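Local coordinates for N-alpha-acetyltransferase 35, NatC auxiliary subunit (PDB 6YGA), which serves as the auxiliary subunit of the NatC N-terminal acetyltransferase, which acetylates the N-terminal methionine of the L-A virus Gag protein, at residues Val147-Phe161 with Leu220-Glu234. Residues are numbered along the deposited sequence; the frame is centred on the assembly and turned at random.
Sequences VLGSCILGVCYLTKF and LKHILKIIICLVHLE
Val147 and Leu220 open this contact between helices 142-167 and 215-231, which pack in a helical bundle with helices 85-104 and 193-209. They reach tip to tip, with Val147 CG1 3.8 Å from Leu220 CD2. The helices run in the same direction; the axes of the two segments are 25° apart and approach to 9.1 Å. Cys151, Gly154, Leu158 and Phe161 lie level with Leu224, Ile227, Val231 and Glu234, and most of the contact is apolar and buried. Ser150 OG, next to Leu224 CD1, hydrogen-bonds Ser203 OG of helix 193-209, which provides for this buried hydroxyl. Cys151 SG touches Leu224 CD1, while its CB meets Ile227 CD1. At Gly154 the side chain of Ile227 packs directly on the backbone, with Ile227 CG2 3.7 Å from Gly154 CA. Val231 CG2 comes up to Gly154 O. Val155 meets Ile227 more loosely and also touches Leu96 of helix 85-104. A chi1 of -171° turns the Tyr157 ring away from its own backbone N and lays it across Val231 at about a right angle, with Tyr157 CD2 3.6 Å from Val231 CG1. Gln193 of helix 193-209 also touches Tyr157. Leu158 sends CD1 across to the Leu230 backbone, 3.7 Å from Leu230 O. Phe161 lies at the far end of the contact, against Leu233 and Glu234. Glu234 CB sits over one face of the Phe161 ring in a CH-pi contact, 3.8 Å from its centroid and offset toward the rim. From there the Glu234 side chain extends to Tyr157, so one residue engages both aromatics. The Tyr157 OH donates to Glu234 OE1 at 2.7 Å, meeting that oxygen from above the carboxylate plane, 41° out of it.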
# COMPACT_ATOMS: atom_id res chain seq x y z
N VAL B 147 -10.48 31.44 20.78
CA VAL B 147 -9.22 31.04 20.15
C VAL B 147 -9.21 29.54 19.87
O VAL B 147 -8.95 29.11 18.74
CB VAL B 147 -8.03 31.46 21.04
CG1 VAL B 147 -6.72 31.01 20.42
CG2 VAL B 147 -8.04 32.96 21.25
N LEU B 148 -9.49 28.73 20.89
CA LEU B 148 -9.45 27.28 20.70
C LEU B 148 -10.58 26.82 19.78
O LEU B 148 -10.40 25.88 19.00
CB LEU B 148 -9.51 26.57 22.05
CG LEU B 148 -9.34 25.06 22.02
CD1 LEU B 148 -8.17 24.66 21.14
CD2 LEU B 148 -9.16 24.53 23.43
N GLY B 149 -11.75 27.46 19.86
CA GLY B 149 -12.84 27.11 18.97
C GLY B 149 -12.49 27.30 17.51
O GLY B 149 -12.86 26.50 16.66
N SER B 150 -11.75 28.37 17.20
CA SER B 150 -11.31 28.59 15.83
C SER B 150 -10.31 27.52 15.41
O SER B 150 -10.33 27.06 14.26
CB SER B 150 -10.70 29.98 15.69
OG SER B 150 -9.53 30.12 16.48
N CYS B 151 -9.43 27.10 16.32
CA CYS B 151 -8.48 26.03 16.01
C CYS B 151 -9.21 24.75 15.63
O CYS B 151 -8.94 24.15 14.59
CB CYS B 151 -7.56 25.77 17.20
SG CYS B 151 -6.41 27.09 17.60
N ILE B 152 -10.16 24.32 16.47
CA ILE B 152 -10.90 23.10 16.21
C ILE B 152 -11.65 23.20 14.89
O ILE B 152 -11.71 22.24 14.11
CB ILE B 152 -11.86 22.80 17.37
CG1 ILE B 152 -11.11 22.77 18.71
CG2 ILE B 152 -12.60 21.50 17.13
CD1 ILE B 152 -10.06 21.69 18.81
N LEU B 153 -12.21 24.38 14.60
CA LEU B 153 -12.93 24.56 13.35
C LEU B 153 -12.00 24.45 12.15
O LEU B 153 -12.39 23.92 11.10
CB LEU B 153 -13.64 25.92 13.35
CG LEU B 153 -14.57 26.19 12.16
CD1 LEU B 153 -15.67 25.14 12.09
CD2 LEU B 153 -15.16 27.59 12.26
N GLY B 154 -10.77 24.94 12.28
CA GLY B 154 -9.82 24.84 11.18
C GLY B 154 -9.44 23.40 10.87
O GLY B 154 -9.42 22.99 9.71
N VAL B 155 -9.14 22.63 11.91
CA VAL B 155 -8.80 21.22 11.71
C VAL B 155 -10.01 20.44 11.20
O VAL B 155 -9.88 19.58 10.32
CB VAL B 155 -8.24 20.62 13.02
CG1 VAL B 155 -7.98 19.13 12.86
CG2 VAL B 155 -6.97 21.34 13.42
N CYS B 156 -11.20 20.74 11.71
CA CYS B 156 -12.40 20.07 11.21
C CYS B 156 -12.65 20.42 9.75
O CYS B 156 -13.12 19.58 8.98
CB CYS B 156 -13.62 20.43 12.06
SG CYS B 156 -13.68 19.65 13.69
N TYR B 157 -12.33 21.65 9.35
CA TYR B 157 -12.41 22.01 7.94
C TYR B 157 -11.39 21.22 7.12
O TYR B 157 -11.66 20.86 5.97
CB TYR B 157 -12.20 23.51 7.76
CG TYR B 157 -12.50 23.99 6.35
CD1 TYR B 157 -13.78 24.39 5.99
CD2 TYR B 157 -11.50 24.04 5.39
CE1 TYR B 157 -14.06 24.83 4.71
CE2 TYR B 157 -11.77 24.47 4.10
CZ TYR B 157 -13.05 24.86 3.77
OH TYR B 157 -13.32 25.29 2.49
N LEU B 158 -10.23 20.95 7.71
CA LEU B 158 -9.20 20.19 7.01
C LEU B 158 -9.66 18.76 6.73
O LEU B 158 -9.57 18.28 5.60
CB LEU B 158 -7.90 20.18 7.81
CG LEU B 158 -6.76 19.34 7.24
CD1 LEU B 158 -6.19 19.98 5.98
CD2 LEU B 158 -5.68 19.13 8.28
N THR B 159 -10.16 18.07 7.76
CA THR B 159 -10.58 16.68 7.59
C THR B 159 -11.72 16.57 6.58
O THR B 159 -11.80 15.58 5.85
CB THR B 159 -11.00 16.08 8.93
OG1 THR B 159 -12.26 16.63 9.32
CG2 THR B 159 -9.97 16.38 10.00
N LYS B 160 -12.60 17.57 6.53
CA LYS B 160 -13.64 17.58 5.51
C LYS B 160 -13.04 17.66 4.11
O LYS B 160 -13.53 17.03 3.17
CB LYS B 160 -14.60 18.74 5.75
CG LYS B 160 -15.80 18.75 4.82
CD LYS B 160 -16.61 20.03 4.96
CE LYS B 160 -17.90 19.98 4.15
NZ LYS B 160 -18.66 21.25 4.25
N PHE B 161 -11.96 18.44 3.96
CA PHE B 161 -11.30 18.54 2.67
C PHE B 161 -10.60 17.24 2.30
O PHE B 161 -10.60 16.83 1.13
CB PHE B 161 -10.30 19.70 2.68
CG PHE B 161 -9.40 19.74 1.47
CD1 PHE B 161 -9.92 19.91 0.20
CD2 PHE B 161 -8.03 19.61 1.62
CE1 PHE B 161 -9.10 19.94 -0.90
CE2 PHE B 161 -7.20 19.64 0.52
CZ PHE B 161 -7.73 19.81 -0.74
N LEU B 220 1.15 29.80 20.30
CA LEU B 220 -0.24 29.82 19.87
C LEU B 220 -0.42 30.66 18.61
O LEU B 220 -1.24 30.33 17.75
CB LEU B 220 -1.13 30.33 21.01
CG LEU B 220 -2.62 30.04 20.89
CD1 LEU B 220 -2.85 28.57 20.62
CD2 LEU B 220 -3.35 30.48 22.16
N LYS B 221 0.34 31.75 18.49
CA LYS B 221 0.30 32.54 17.26
C LYS B 221 0.76 31.72 16.06
O LYS B 221 0.14 31.77 14.99
CB LYS B 221 1.15 33.80 17.42
CG LYS B 221 0.68 34.76 18.51
CD LYS B 221 1.57 35.99 18.57
CE LYS B 221 1.58 36.74 17.25
NZ LYS B 221 2.58 37.84 17.23
N HIS B 222 1.85 30.97 16.21
CA HIS B 222 2.35 30.16 15.10
C HIS B 222 1.39 29.02 14.78
O HIS B 222 1.18 28.68 13.61
CB HIS B 222 3.74 29.62 15.40
CG HIS B 222 4.84 30.63 15.21
ND1 HIS B 222 5.60 31.11 16.25
CD2 HIS B 222 5.31 31.23 14.09
CE1 HIS B 222 6.48 31.98 15.79
NE2 HIS B 222 6.33 32.07 14.48
N ILE B 223 0.82 28.39 15.82
CA ILE B 223 -0.16 27.33 15.60
C ILE B 223 -1.34 27.85 14.80
O ILE B 223 -1.80 27.21 13.84
CB ILE B 223 -0.61 26.74 16.95
CG1 ILE B 223 0.50 25.87 17.55
CG2 ILE B 223 -1.89 25.94 16.80
CD1 ILE B 223 0.15 25.30 18.91
N LEU B 224 -1.85 29.03 15.17
CA LEU B 224 -3.00 29.60 14.48
C LEU B 224 -2.70 29.85 13.01
O LEU B 224 -3.53 29.57 12.14
CB LEU B 224 -3.43 30.90 15.17
CG LEU B 224 -4.93 31.12 15.35
CD1 LEU B 224 -5.52 30.01 16.18
CD2 LEU B 224 -5.20 32.44 16.01
N LYS B 225 -1.51 30.39 12.70
CA LYS B 225 -1.16 30.66 11.31
C LYS B 225 -0.95 29.36 10.54
O LYS B 225 -1.24 29.29 9.34
CB LYS B 225 0.08 31.54 11.23
CG LYS B 225 -0.10 32.94 11.80
CD LYS B 225 1.17 33.76 11.59
CE LYS B 225 0.98 35.20 12.02
NZ LYS B 225 2.20 36.03 11.79
N ILE B 226 -0.41 28.33 11.20
CA ILE B 226 -0.26 27.03 10.56
C ILE B 226 -1.62 26.48 10.15
O ILE B 226 -1.80 26.00 9.02
CB ILE B 226 0.49 26.05 11.49
CG1 ILE B 226 1.98 26.37 11.54
CG2 ILE B 226 0.28 24.61 11.05
CD1 ILE B 226 2.78 25.42 12.41
N ILE B 227 -2.60 26.57 11.05
CA ILE B 227 -3.94 26.08 10.74
C ILE B 227 -4.53 26.83 9.55
O ILE B 227 -5.17 26.23 8.68
CB ILE B 227 -4.84 26.18 11.99
CG1 ILE B 227 -4.28 25.29 13.11
CG2 ILE B 227 -6.27 25.78 11.66
CD1 ILE B 227 -5.12 25.29 14.37
N ILE B 228 -4.29 28.14 9.48
CA ILE B 228 -4.75 28.93 8.34
C ILE B 228 -4.15 28.39 7.04
O ILE B 228 -4.84 28.28 6.02
CB ILE B 228 -4.42 30.42 8.54
CG1 ILE B 228 -5.30 31.01 9.65
CG2 ILE B 228 -4.58 31.20 7.24
CD1 ILE B 228 -5.07 32.48 9.91
N CYS B 229 -2.87 28.04 7.07
CA CYS B 229 -2.22 27.50 5.87
C CYS B 229 -2.83 26.16 5.47
O CYS B 229 -3.00 25.89 4.28
CB CYS B 229 -0.72 27.36 6.11
SG CYS B 229 0.13 28.93 6.41
N LEU B 230 -3.15 25.31 6.45
CA LEU B 230 -3.74 24.01 6.13
C LEU B 230 -5.13 24.18 5.52
O LEU B 230 -5.52 23.40 4.65
CB LEU B 230 -3.80 23.13 7.38
CG LEU B 230 -2.46 22.75 8.02
CD1 LEU B 230 -2.68 22.14 9.41
CD2 LEU B 230 -1.70 21.78 7.13
N VAL B 231 -5.88 25.19 5.97
CA VAL B 231 -7.19 25.46 5.40
C VAL B 231 -7.06 25.93 3.96
O VAL B 231 -7.96 25.69 3.14
CB VAL B 231 -7.94 26.48 6.28
CG1 VAL B 231 -9.27 26.86 5.65
CG2 VAL B 231 -8.15 25.92 7.68
N HIS B 232 -5.95 26.57 3.62
CA HIS B 232 -5.74 27.08 2.27
C HIS B 232 -5.28 26.01 1.29
O HIS B 232 -5.05 26.34 0.12
CB HIS B 232 -4.70 28.21 2.29
CG HIS B 232 -5.29 29.56 2.56
ND1 HIS B 232 -5.95 30.28 1.59
CD2 HIS B 232 -5.31 30.31 3.68
CE1 HIS B 232 -6.36 31.43 2.11
NE2 HIS B 232 -5.98 31.47 3.37
N LEU B 233 -5.15 24.75 1.72
CA LEU B 233 -4.66 23.73 0.80
C LEU B 233 -5.68 23.40 -0.27
O LEU B 233 -5.31 22.90 -1.34
CB LEU B 233 -4.28 22.46 1.57
CG LEU B 233 -2.94 22.49 2.32
CD1 LEU B 233 -2.72 21.20 3.09
CD2 LEU B 233 -1.81 22.76 1.35
N GLU B 234 -6.96 23.67 -0.02
CA GLU B 234 -7.98 23.39 -1.03
C GLU B 234 -7.90 24.34 -2.22
O GLU B 234 -8.53 24.07 -3.24
CB GLU B 234 -9.37 23.44 -0.40
CG GLU B 234 -9.86 24.84 -0.10
CD GLU B 234 -11.34 24.87 0.24
OE1 GLU B 234 -11.87 23.83 0.69
OE2 GLU B 234 -11.97 25.93 0.06